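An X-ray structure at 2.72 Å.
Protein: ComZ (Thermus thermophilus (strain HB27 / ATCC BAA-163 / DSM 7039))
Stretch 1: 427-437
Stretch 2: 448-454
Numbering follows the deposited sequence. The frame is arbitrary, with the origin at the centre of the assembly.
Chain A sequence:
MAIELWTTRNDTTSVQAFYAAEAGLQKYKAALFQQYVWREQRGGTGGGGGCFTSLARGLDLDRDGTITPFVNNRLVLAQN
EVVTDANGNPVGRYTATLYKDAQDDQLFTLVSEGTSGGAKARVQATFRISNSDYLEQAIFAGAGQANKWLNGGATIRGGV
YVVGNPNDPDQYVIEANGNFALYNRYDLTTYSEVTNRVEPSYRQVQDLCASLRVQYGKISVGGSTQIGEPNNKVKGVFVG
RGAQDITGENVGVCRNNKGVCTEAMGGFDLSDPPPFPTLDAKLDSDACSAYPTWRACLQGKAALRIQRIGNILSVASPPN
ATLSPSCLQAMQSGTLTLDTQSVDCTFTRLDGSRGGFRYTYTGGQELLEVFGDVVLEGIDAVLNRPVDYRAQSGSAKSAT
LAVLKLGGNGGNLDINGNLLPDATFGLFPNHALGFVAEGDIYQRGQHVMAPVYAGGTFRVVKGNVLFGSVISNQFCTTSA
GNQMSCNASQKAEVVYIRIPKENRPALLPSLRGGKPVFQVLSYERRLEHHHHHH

Stretch 1, residues 427-437: LFPNHALGFVA
Stretch 2 448-454: VMAPVYA

Strand 432-437 and the strand ending at Ala454 run parallel: their axes approach to 4.7 Å with 3° between directions. Phe435 pairs with Val452, Val436 with Tyr453 and Ala437 with Ala454, at CA-CA separations of 4.9, 4.7 and 4.8 Å. Extended torsions (Phe435 -131/122, Tyr453 -122/127) place the backbone groups for three hydrogen bonds: Phe435 N to Pro451 O (3.1 Å, 152° at the hydrogen), Tyr453 N to Phe435 O (2.7 Å, 169°) and Ala437 N to Tyr453 O (2.7 Å, 159°). CA-H...O contacts reinforce the ladder, the shortest from Ala454 CA to Ala437 O at 3.2 Å.

Three aromatic residues cover the most surface, 76 Å² at Phe428, 71 Å² at Tyr453 and 69 Å² at Phe435, within 544 Å² buried overall. Phe428 precedes a cis peptide bond to Pro429 and lies outside the strand. Its CA-to-CB bond points toward stretch 2, and chi1 -143°, chi2 64° set the ring beneath Met449. Met449 CG stands 3.4 Å from the centroid of the ring of Phe428, 7° off its normal, a CH-pi contact; Met449 SD is 3.4 Å from Phe428 CB. The unbranched methionine, t, t, m, can follow this flat surface.

Tyr453 (chi1 173°, chi2 -94°) shares a sheet face with Val436 (t), and its CD1 lies 3.7 Å from Val436 CG1. Tyr453 is buried, and its OH is hydrogen-bonded elsewhere in the structure.

On the opposite face, Phe435 (m, chi2 -93°) brings CB to 4.2 Å from Val452 CG2 (Val452 t), while its CD2 meets Ala450 CB at 3.9 Å, near the ring plane. The chain turns a corner at Ala450, whose CB sits 3.0 Å from Leu433 O; the methyl group touches both this carbonyl oxygen and the Phe435 ring edge. Pro451, lacking an amide hydrogen, still offers its carbonyl to Phe435.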

ATOM      1  N   LEU A 427      11.112   6.437  15.167  1.00123.48           N
ATOM      2  CA  LEU A 427      11.841   5.564  14.255  1.00117.45           C
ATOM      3  C   LEU A 427      10.914   5.019  13.177  1.00115.27           C
ATOM      4  O   LEU A 427       9.716   4.809  13.404  1.00117.91           O
ATOM      5  CB  LEU A 427      12.515   4.420  15.034  1.00120.82           C
ATOM      6  CG  LEU A 427      13.789   4.815  15.794  1.00125.19           C
ATOM      7  CD1 LEU A 427      13.957   4.075  17.185  1.00126.53           C
ATOM      8  CD2 LEU A 427      14.966   4.612  14.886  1.00124.33           C
ATOM      9  N   PHE A 428      11.493   4.795  12.002  1.00107.39           N
ATOM     10  CA  PHE A 428      10.754   4.271  10.867  1.00104.22           C
ATOM     11  C   PHE A 428      10.308   2.836  11.141  1.00111.75           C
ATOM     12  O   PHE A 428      11.088   2.028  11.656  1.00114.44           O
ATOM     13  CB  PHE A 428      11.637   4.285   9.629  1.00100.76           C
ATOM     14  CG  PHE A 428      10.913   4.626   8.367  1.00 95.52           C
ATOM     15  CD1 PHE A 428      10.344   5.875   8.201  1.00 91.72           C
ATOM     16  CD2 PHE A 428      10.774   3.688   7.357  1.00 98.15           C
ATOM     17  CE1 PHE A 428       9.670   6.201   7.035  1.00 86.98           C
ATOM     18  CE2 PHE A 428      10.093   4.002   6.191  1.00 98.13           C
ATOM     19  CZ  PHE A 428       9.541   5.271   6.032  1.00 90.12           C
ATOM     20  N   PRO A 429       9.079   2.471  10.760  1.00115.52           N
ATOM     21  CA  PRO A 429       8.165   3.372  10.069  1.00110.76           C
ATOM     22  C   PRO A 429       7.108   3.953  10.995  1.00111.75           C
ATOM     23  O   PRO A 429       6.004   4.240  10.536  1.00114.81           O
ATOM     24  CB  PRO A 429       7.516   2.468   9.026  1.00113.68           C
ATOM     25  CG  PRO A 429       7.525   1.088   9.679  1.00120.32           C
ATOM     26  CD  PRO A 429       8.514   1.116  10.845  1.00123.24           C
ATOM     27  N   ASN A 430       7.456   4.082  12.251  1.00106.08           N
ATOM     28  CA  ASN A 430       6.544   4.718  13.126  1.00103.40           C
ATOM     29  C   ASN A 430       6.868   6.200  13.058  1.00105.05           C
ATOM     30  O   ASN A 430       6.391   6.908  13.902  1.00114.24           O
ATOM     31  CB  ASN A 430       6.756   4.238  14.539  1.00110.85           C
ATOM     32  CG  ASN A 430       6.242   2.841  14.756  1.00115.61           C
ATOM     33  OD1 ASN A 430       5.829   2.180  13.822  1.00117.49           O
ATOM     34  ND2 ASN A 430       6.263   2.388  15.994  1.00115.19           N
ATOM     35  N   HIS A 431       7.523   6.690  12.030  1.00101.49           N
ATOM     36  CA  HIS A 431       7.821   8.089  11.947  1.00 96.80           C
ATOM     37  C   HIS A 431       8.174   8.300  10.524  1.00 94.68           C
ATOM     38  O   HIS A 431       9.263   7.993  10.117  1.00 94.29           O
ATOM     39  CB  HIS A 431       9.024   8.369  12.789  1.00 99.88           C
ATOM     40  CG  HIS A 431       9.482   9.775  12.714  1.00104.97           C
ATOM     41  ND1 HIS A 431      10.762  10.145  13.036  1.00109.25           N
ATOM     42  CD2 HIS A 431       8.838  10.903  12.354  1.00103.44           C
ATOM     43  CE1 HIS A 431      10.886  11.446  12.882  1.00108.35           C
ATOM     44  NE2 HIS A 431       9.735  11.928  12.465  1.00105.01           N
ATOM     45  N   ALA A 432       7.254   8.838   9.753  1.00 94.40           N
ATOM     46  CA  ALA A 432       7.505   9.001   8.347  1.00 86.71           C
ATOM     47  C   ALA A 432       7.100  10.323   7.774  1.00 83.91           C
ATOM     48  O   ALA A 432       6.120  10.906   8.160  1.00 82.18           O
ATOM     49  CB  ALA A 432       6.775   7.911   7.612  1.00 78.55           C
ATOM     50  N   LEU A 433       7.870  10.777   6.812  1.00 83.38           N
ATOM     51  CA  LEU A 433       7.562  12.018   6.116  1.00 77.33           C
ATOM     52  C   LEU A 433       7.331  11.661   4.662  1.00 77.76           C
ATOM     53  O   LEU A 433       8.176  11.015   4.033  1.00 80.04           O
ATOM     54  CB  LEU A 433       8.695  13.035   6.244  1.00 72.00           C
ATOM     55  CG  LEU A 433       8.459  14.333   5.484  1.00 68.47           C
ATOM     56  CD1 LEU A 433       7.177  14.955   5.980  1.00 68.46           C
ATOM     57  CD2 LEU A 433       9.650  15.280   5.656  1.00 66.93           C
ATOM     58  N   GLY A 434       6.179  12.039   4.142  1.00 76.65           N
ATOM     59  CA  GLY A 434       5.820  11.709   2.783  1.00 76.80           C
ATOM     60  C   GLY A 434       6.004  12.884   1.851  1.00 69.11           C
ATOM     61  O   GLY A 434       5.901  14.041   2.252  1.00 70.72           O
ATOM     62  N   PHE A 435       6.210  12.580   0.575  1.00 63.86           N
ATOM     63  CA  PHE A 435       6.433  13.626  -0.411  1.00 61.04           C
ATOM     64  C   PHE A 435       5.532  13.395  -1.608  1.00 59.60           C
ATOM     65  O   PHE A 435       5.617  12.348  -2.264  1.00 60.55           O
ATOM     66  CB  PHE A 435       7.896  13.659  -0.826  1.00 63.99           C
ATOM     67  CG  PHE A 435       8.794  14.140   0.267  1.00 71.24           C
ATOM     68  CD1 PHE A 435       9.137  15.485   0.351  1.00 71.17           C
ATOM     69  CD2 PHE A 435       9.247  13.262   1.248  1.00 65.33           C
ATOM     70  CE1 PHE A 435       9.935  15.939   1.366  1.00 69.89           C
ATOM     71  CE2 PHE A 435      10.046  13.718   2.264  1.00 69.74           C
ATOM     72  CZ  PHE A 435      10.397  15.062   2.321  1.00 72.00           C
ATOM     73  N   VAL A 436       4.706  14.386  -1.910  1.00 51.16           N
ATOM     74  CA  VAL A 436       3.902  14.388  -3.120  1.00 58.15           C
ATOM     75  C   VAL A 436       4.502  15.452  -4.017  1.00 62.40           C
ATOM     76  O   VAL A 436       4.647  16.608  -3.605  1.00 64.69           O
ATOM     77  CB  VAL A 436       2.415  14.655  -2.828  1.00 53.16           C
ATOM     78  CG1 VAL A 436       1.588  14.683  -4.111  1.00 38.63           C
ATOM     79  CG2 VAL A 436       1.879  13.591  -1.883  1.00 41.59           C
ATOM     80  N   ALA A 437       4.898  15.051  -5.222  1.00 56.23           N
ATOM     81  CA  ALA A 437       5.385  15.991  -6.223  1.00 50.30           C
ATOM     82  C   ALA A 437       4.595  15.771  -7.505  1.00 47.56           C
ATOM     83  O   ALA A 437       4.667  14.688  -8.100  1.00 50.48           O
ATOM     84  CB  ALA A 437       6.887  15.797  -6.472  1.00 52.31           C
ATOM     85  N   VAL A 448      17.547   8.153   1.430  1.00 88.86           N
ATOM     86  CA  VAL A 448      16.371   8.887   1.872  1.00 86.41           C
ATOM     87  C   VAL A 448      15.295   7.871   2.234  1.00 83.31           C
ATOM     88  O   VAL A 448      15.120   6.853   1.555  1.00 78.66           O
ATOM     89  CB  VAL A 448      15.900   9.895   0.806  1.00 86.14           C
ATOM     90  CG1 VAL A 448      15.873   9.245  -0.498  1.00 82.34           C
ATOM     91  CG2 VAL A 448      14.527  10.422   1.125  1.00 89.53           C
ATOM     92  N   MET A 449      14.602   8.135   3.327  1.00 83.20           N
ATOM     93  CA  MET A 449      13.682   7.178   3.910  1.00 84.82           C
ATOM     94  C   MET A 449      12.339   7.886   3.994  1.00 83.23           C
ATOM     95  O   MET A 449      12.088   8.674   4.913  1.00 84.88           O
ATOM     96  CB  MET A 449      14.230   6.686   5.247  1.00 93.03           C
ATOM     97  CG  MET A 449      13.244   6.065   6.192  1.00103.88           C
ATOM     98  SD  MET A 449      14.144   5.383   7.618  1.00115.34           S
ATOM     99  CE  MET A 449      15.117   4.084   6.875  1.00108.18           C
ATOM    100  N   ALA A 450      11.519   7.653   2.982  1.00 75.10           N
ATOM    101  CA  ALA A 450      10.244   8.333   2.878  1.00 73.01           C
ATOM    102  C   ALA A 450       9.375   7.644   1.838  1.00 68.64           C
ATOM    103  O   ALA A 450       9.900   7.157   0.834  1.00 76.46           O
ATOM    104  CB  ALA A 450      10.483   9.794   2.489  1.00 68.49           C
ATOM    105  N   PRO A 451       8.055   7.593   2.012  1.00 62.95           N
ATOM    106  CA  PRO A 451       7.197   7.186   0.896  1.00 56.12           C
ATOM    107  C   PRO A 451       7.061   8.395  -0.016  1.00 54.95           C
ATOM    108  O   PRO A 451       6.930   9.529   0.455  1.00 56.94           O
ATOM    109  CB  PRO A 451       5.870   6.824   1.564  1.00 49.83           C
ATOM    110  CG  PRO A 451       5.823   7.713   2.744  1.00 61.16           C
ATOM    111  CD  PRO A 451       7.269   7.900   3.218  1.00 64.54           C
ATOM    112  N   VAL A 452       7.190   8.157  -1.314  1.00 46.56           N
ATOM    113  CA  VAL A 452       7.299   9.215  -2.298  1.00 48.91           C
ATOM    114  C   VAL A 452       6.292   9.030  -3.432  1.00 45.43           C
ATOM    115  O   VAL A 452       6.154   7.927  -3.975  1.00 50.87           O
ATOM    116  CB  VAL A 452       8.748   9.211  -2.811  1.00 64.10           C
ATOM    117  CG1 VAL A 452       8.833   9.765  -4.214  1.00 72.62           C
ATOM    118  CG2 VAL A 452       9.665   9.945  -1.807  1.00 58.42           C
ATOM    119  N   TYR A 453       5.655  10.128  -3.850  1.00 46.15           N
ATOM    120  CA  TYR A 453       4.822  10.176  -5.056  1.00 47.64           C
ATOM    121  C   TYR A 453       5.342  11.241  -6.017  1.00 54.04           C
ATOM    122  O   TYR A 453       5.416  12.426  -5.658  1.00 50.78           O
ATOM    123  CB  TYR A 453       3.364  10.525  -4.761  1.00 42.77           C
ATOM    124  CG  TYR A 453       2.536  10.741  -6.017  1.00 42.81           C
ATOM    125  CD1 TYR A 453       2.360  12.008  -6.526  1.00 55.12           C
ATOM    126  CD2 TYR A 453       2.019   9.673  -6.750  1.00 42.65           C
ATOM    127  CE1 TYR A 453       1.637  12.235  -7.668  1.00 49.23           C
ATOM    128  CE2 TYR A 453       1.279   9.890  -7.903  1.00 42.05           C
ATOM    129  CZ  TYR A 453       1.102  11.196  -8.350  1.00 43.18           C
ATOM    130  OH  TYR A 453       0.391  11.512  -9.491  1.00 51.00           O
ATOM    131  N   ALA A 454       5.568  10.840  -7.260  1.00 52.33           N
ATOM    132  CA  ALA A 454       5.938  11.749  -8.336  1.00 52.87           C
ATOM    133  C   ALA A 454       4.937  11.594  -9.472  1.00 57.15           C
ATOM    134  O   ALA A 454       4.927  10.564 -10.159  1.00 60.71           O
ATOM    135  CB  ALA A 454       7.360  11.478  -8.830  1.00 47.80           C
TER